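Side-chain contacts in AtFKBP42 (Arabidopsis thaliana, PDB 2F4E), which probably speeds the cis-trans isomerisation of peptide bonds before proline, modulates the vacuolar uptake of MRP transporter substrates and regulates cell elongation and orientation: residues A107-A110 / I111-S115; P141-P144 / P145-L149. All blocks are in the same frame, centred on the assembly; numbering follows the deposited sequence.

Contact 1 of 2, residues A107-A110 / I111-S115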
ATOM      1  N   ALA A 107       3.630  -6.650   3.682  1.00 34.13           N
ATOM      2  CA  ALA A 107       3.057  -6.636   5.032  1.00 33.56           C
ATOM      3  C   ALA A 107       2.513  -5.266   5.408  1.00 32.74           C
ATOM      4  O   ALA A 107       1.388  -5.143   5.890  1.00 31.01           O
ATOM      5  CB  ALA A 107       4.113  -7.076   6.053  1.00 33.29           C
ATOM      6  N   GLY A 108       3.330  -4.238   5.193  1.00 31.94           N
ATOM      7  CA  GLY A 108       2.915  -2.880   5.501  1.00 28.81           C
ATOM      8  C   GLY A 108       1.762  -2.424   4.629  1.00 27.32           C
ATOM      9  O   GLY A 108       0.791  -1.846   5.120  1.00 26.97           O
ATOM     10  N   LEU A 109       1.865  -2.682   3.332  1.00 27.61           N
ATOM     11  CA  LEU A 109       0.816  -2.293   2.408  1.00 29.00           C
ATOM     12  C   LEU A 109      -0.513  -2.901   2.841  1.00 29.24           C
ATOM     13  O   LEU A 109      -1.516  -2.200   2.893  1.00 30.80           O
ATOM     14  CB  LEU A 109       1.169  -2.743   0.987  1.00 28.24           C
ATOM     15  CG  LEU A 109       0.130  -2.553  -0.123  1.00 28.18           C
ATOM     16  CD1 LEU A 109      -0.283  -1.103  -0.214  1.00 28.27           C
ATOM     17  CD2 LEU A 109       0.699  -3.028  -1.436  1.00 22.28           C
ATOM     18  N   ALA A 110      -0.501  -4.199   3.154  1.00 29.96           N
ATOM     19  CA  ALA A 110      -1.697  -4.921   3.591  1.00 31.61           C
ATOM     20  C   ALA A 110      -2.362  -4.218   4.774  1.00 32.02           C
ATOM     21  O   ALA A 110      -3.580  -4.027   4.793  1.00 31.43           O
ATOM     22  CB  ALA A 110      -1.334  -6.339   3.974  1.00 26.88           C
ATOM     23  N   ILE A 111      -1.553  -3.823   5.752  1.00 32.57           N
ATOM     24  CA  ILE A 111      -2.061  -3.127   6.923  1.00 34.58           C
ATOM     25  C   ILE A 111      -2.777  -1.845   6.504  1.00 36.02           C
ATOM     26  O   ILE A 111      -3.822  -1.499   7.053  1.00 38.13           O
ATOM     27  CB  ILE A 111      -0.913  -2.806   7.902  1.00 34.22           C
ATOM     28  CG1 ILE A 111      -0.424  -4.107   8.558  1.00 35.38           C
ATOM     29  CG2 ILE A 111      -1.383  -1.811   8.939  1.00 35.25           C
ATOM     30  CD1 ILE A 111       0.843  -3.968   9.356  1.00 33.26           C
ATOM     31  N   GLY A 112      -2.222  -1.159   5.512  1.00 35.84           N
ATOM     32  CA  GLY A 112      -2.842   0.060   5.039  1.00 33.88           C
ATOM     33  C   GLY A 112      -4.133  -0.261   4.328  1.00 33.01           C
ATOM     34  O   GLY A 112      -5.149   0.357   4.610  1.00 33.76           O
ATOM     35  N   VAL A 113      -4.088  -1.232   3.417  1.00 31.35           N
ATOM     36  CA  VAL A 113      -5.256  -1.651   2.647  1.00 32.30           C
ATOM     37  C   VAL A 113      -6.411  -2.030   3.555  1.00 34.45           C
ATOM     38  O   VAL A 113      -7.558  -1.680   3.295  1.00 35.24           O
ATOM     39  CB  VAL A 113      -4.917  -2.867   1.733  1.00 28.46           C
ATOM     40  CG1 VAL A 113      -6.181  -3.508   1.233  1.00 27.98           C
ATOM     41  CG2 VAL A 113      -4.063  -2.416   0.551  1.00 30.52           C
ATOM     42  N   ALA A 114      -6.090  -2.754   4.617  1.00 35.36           N
ATOM     43  CA  ALA A 114      -7.095  -3.203   5.572  1.00 37.10           C
ATOM     44  C   ALA A 114      -7.882  -2.041   6.164  1.00 37.60           C
ATOM     45  O   ALA A 114      -8.953  -2.246   6.728  1.00 40.24           O
ATOM     46  CB  ALA A 114      -6.430  -4.017   6.701  1.00 35.28           C
ATOM     47  N   SER A 115      -7.360  -0.826   6.031  1.00 36.40           N
ATOM     48  CA  SER A 115      -8.018   0.347   6.595  1.00 34.44           C
ATOM     49  C   SER A 115      -8.755   1.146   5.536  1.00 35.20           C
ATOM     50  O   SER A 115      -9.346   2.179   5.828  1.00 33.30           O
ATOM     51  CB  SER A 115      -6.980   1.250   7.263  1.00 37.83           C
ATOM     52  OG  SER A 115      -6.359   2.089   6.304  1.00 35.90           O
TER
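L109 and V113 meet one turn apart on the short helix 107-113, the single helix of this FKBP domain, which packs against the curled antiparallel sheet. The contact is local, between successive turns, and shows how a short apolar helix can bury one face and leave the other partly open. Its frame is a ladder of four i to i+4 backbone hydrogen bonds, among them V113 N to L109 O at 2.8 Å and I111 N to A107 O, longer at 3.2 Å. The CD1 branch of L109 lies 4.1 Å from CG2 of V113, the two side chains crossing at a slant. V113 holds CG1 anti to its backbone N (chi1 165°), which turns CG2 back toward the preceding turn, 3.5 Å from the carbonyl oxygen L109 O. Beyond the helix V113 rests on C70 and L72 of strand 69-78. A110 is buried as well, its methyl packing on L99 and E102. I111 and A114 are partly exposed: I111 sends CG1 back alongside the previous turn, 3.4 Å from A107 O, and also touches L47 and L130, while A114 sets its CB 3.4 Å from A110 O. Just beyond, the chain bends at S115, whose backbone N and hydroxyl both donate to G112 O, gripping that carbonyl oxygen twice. The same hydroxyl is hydrogen-bonded to K53 NZ, linking the segment that follows the helix to strand 51-55. The hydroxyl bond, S115 OG to G112 O, spans 2.7 Å and lies in the carbonyl plane, at a C=O...O angle of 147°.

Contact 2 of 2, residues P141-P144 / P145-L149; sequences PNVP and PMADL
V143 and A147 close a bend in the loop that leads into strand 149-158, and their contact illustrates how a proline-rich turn can be held without a direct hydrogen bond between its two arms. The compact side is apolar. CG1 of V143 lies 3.9 Å from CB of A147 and, more loosely, 4.4 Å from CD2 of L149. With CG1 anti to the backbone N (chi1 174°), this branch reaches across the bend toward the returning chain. V143 and L149 both touch F85 of strand 84-87, and both are buried. The methyl of A147 also sits 3.3 Å from P144 O and 4.2 Å from P144 CB, so that it lies on the inner side of the bend against both residues. Polar closure falls to one water, which donates to P144 O and accepts from A147 N, each at 3.0 Å. The outer side is different in kind. The rings of P144 and P145 follow one another at the exposed apex, and M146 has its CB directed away from 141-144, while its side chain touches W128. Backbone bonds from V143 to N137 and from M146 to G133 tie the bend to the preceding part of the loop. This Pro-Pro bend between the last two strands probably corresponds to the 80s loop of FKBP domains, which in relatives borders the active-site cleft.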
ATOM      1  N   PRO A 141      12.284  -5.971  -7.682  1.00 38.49           N
ATOM      2  CA  PRO A 141      12.914  -4.656  -7.735  1.00 37.31           C
ATOM      3  C   PRO A 141      14.194  -4.538  -6.904  1.00 37.83           C
ATOM      4  O   PRO A 141      14.502  -5.378  -6.054  1.00 37.35           O
ATOM      5  CB  PRO A 141      11.812  -3.756  -7.207  1.00 37.35           C
ATOM      6  CG  PRO A 141      11.309  -4.561  -6.075  1.00 38.23           C
ATOM      7  CD  PRO A 141      11.246  -5.984  -6.633  1.00 37.29           C
ATOM      8  N   ASN A 142      14.942  -3.480  -7.166  1.00 37.79           N
ATOM      9  CA  ASN A 142      16.152  -3.236  -6.410  1.00 38.34           C
ATOM     10  C   ASN A 142      15.753  -2.269  -5.307  1.00 37.14           C
ATOM     11  O   ASN A 142      15.470  -1.104  -5.571  1.00 36.88           O
ATOM     12  CB  ASN A 142      17.242  -2.622  -7.290  1.00 38.97           C
ATOM     13  CG  ASN A 142      18.342  -1.952  -6.477  1.00 41.88           C
ATOM     14  OD1 ASN A 142      18.483  -0.732  -6.509  1.00 44.86           O
ATOM     15  ND2 ASN A 142      19.123  -2.745  -5.746  1.00 43.43           N
ATOM     16  N   VAL A 143      15.686  -2.768  -4.078  1.00 36.81           N
ATOM     17  CA  VAL A 143      15.332  -1.936  -2.940  1.00 36.58           C
ATOM     18  C   VAL A 143      16.463  -1.991  -1.938  1.00 36.68           C
ATOM     19  O   VAL A 143      16.869  -3.073  -1.524  1.00 35.13           O
ATOM     20  CB  VAL A 143      14.039  -2.422  -2.247  1.00 36.54           C
ATOM     21  CG1 VAL A 143      13.794  -1.612  -0.981  1.00 34.98           C
ATOM     22  CG2 VAL A 143      12.866  -2.287  -3.190  1.00 35.17           C
ATOM     23  N   PRO A 144      17.002  -0.820  -1.553  1.00 37.74           N
ATOM     24  CA  PRO A 144      18.102  -0.715  -0.586  1.00 37.58           C
ATOM     25  C   PRO A 144      17.726  -1.281   0.774  1.00 37.01           C
ATOM     26  O   PRO A 144      16.552  -1.478   1.070  1.00 36.15           O
ATOM     27  CB  PRO A 144      18.353   0.791  -0.515  1.00 38.42           C
ATOM     28  CG  PRO A 144      17.988   1.259  -1.879  1.00 38.71           C
ATOM     29  CD  PRO A 144      16.709   0.499  -2.143  1.00 38.93           C
ATOM     30  N   PRO A 145      18.727  -1.568   1.612  1.00 38.69           N
ATOM     31  CA  PRO A 145      18.484  -2.109   2.950  1.00 37.66           C
ATOM     32  C   PRO A 145      17.780  -1.064   3.825  1.00 37.73           C
ATOM     33  O   PRO A 145      18.015   0.129   3.680  1.00 36.98           O
ATOM     34  CB  PRO A 145      19.893  -2.420   3.447  1.00 39.59           C
ATOM     35  CG  PRO A 145      20.628  -2.752   2.198  1.00 39.36           C
ATOM     36  CD  PRO A 145      20.152  -1.675   1.257  1.00 39.56           C
ATOM     37  N   MET A 146      16.906  -1.521   4.717  1.00 39.13           N
ATOM     38  CA  MET A 146      16.177  -0.638   5.624  1.00 38.74           C
ATOM     39  C   MET A 146      15.650   0.596   4.895  1.00 36.39           C
ATOM     40  O   MET A 146      15.815   1.724   5.349  1.00 33.40           O
ATOM     41  CB  MET A 146      17.086  -0.229   6.794  1.00 41.54           C
ATOM     42  CG  MET A 146      17.748  -1.423   7.497  1.00 46.03           C
ATOM     43  SD  MET A 146      18.903  -1.021   8.847  1.00 51.50           S
ATOM     44  CE  MET A 146      20.045   0.098   7.978  1.00 49.64           C
ATOM     45  N   ALA A 147      15.012   0.374   3.750  1.00 34.92           N
ATOM     46  CA  ALA A 147      14.471   1.483   2.974  1.00 35.56           C
ATOM     47  C   ALA A 147      12.977   1.710   3.210  1.00 35.23           C
ATOM     48  O   ALA A 147      12.146   0.896   2.803  1.00 35.50           O
ATOM     49  CB  ALA A 147      14.735   1.251   1.484  1.00 35.04           C
ATOM     50  N   ASP A 148      12.635   2.815   3.866  1.00 36.55           N
ATOM     51  CA  ASP A 148      11.232   3.122   4.102  1.00 35.35           C
ATOM     52  C   ASP A 148      10.584   3.336   2.748  1.00 34.92           C
ATOM     53  O   ASP A 148      11.228   3.808   1.820  1.00 35.13           O
ATOM     54  CB  ASP A 148      11.076   4.382   4.959  1.00 35.82           C
ATOM     55  CG  ASP A 148      11.321   4.116   6.432  1.00 39.77           C
ATOM     56  OD1 ASP A 148      11.084   2.968   6.860  1.00 42.76           O
ATOM     57  OD2 ASP A 148      11.750   5.036   7.161  1.00 38.11           O
ATOM     58  N   LEU A 149       9.311   2.989   2.641  1.00 32.98           N
ATOM     59  CA  LEU A 149       8.602   3.111   1.386  1.00 31.64           C
ATOM     60  C   LEU A 149       7.362   3.981   1.434  1.00 32.35           C
ATOM     61  O   LEU A 149       6.820   4.291   2.504  1.00 30.89           O
ATOM     62  CB  LEU A 149       8.195   1.725   0.905  1.00 30.88           C
ATOM     63  CG  LEU A 149       9.267   0.641   0.813  1.00 30.89           C
ATOM     64  CD1 LEU A 149       8.623  -0.612   0.256  1.00 31.65           C
ATOM     65  CD2 LEU A 149      10.404   1.096  -0.087  1.00 29.61           C
TER
HETATM   66  O   HOH W   1      14.324  -2.431   2.910  1.00 26.67           O

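In the fold
Within one FKBP domain the two contacts stand for two different ways of holding a short stretch of chain. The centre of contact 1 lies about 6 Å from the centre of the chain, that of contact 2 about 15 Å, and the first is mostly buried, the second only partly so. Regular backbone bonding carries the helix, whereas the loop relies on apolar packing and a bridging water. The centres of contacts 1 and 2 are about 18 Å apart, and the two do not touch. What joins them is the sheet: both reach strand 69-78, contact 1 through V113 and contact 2 through P144 and L149, at T78.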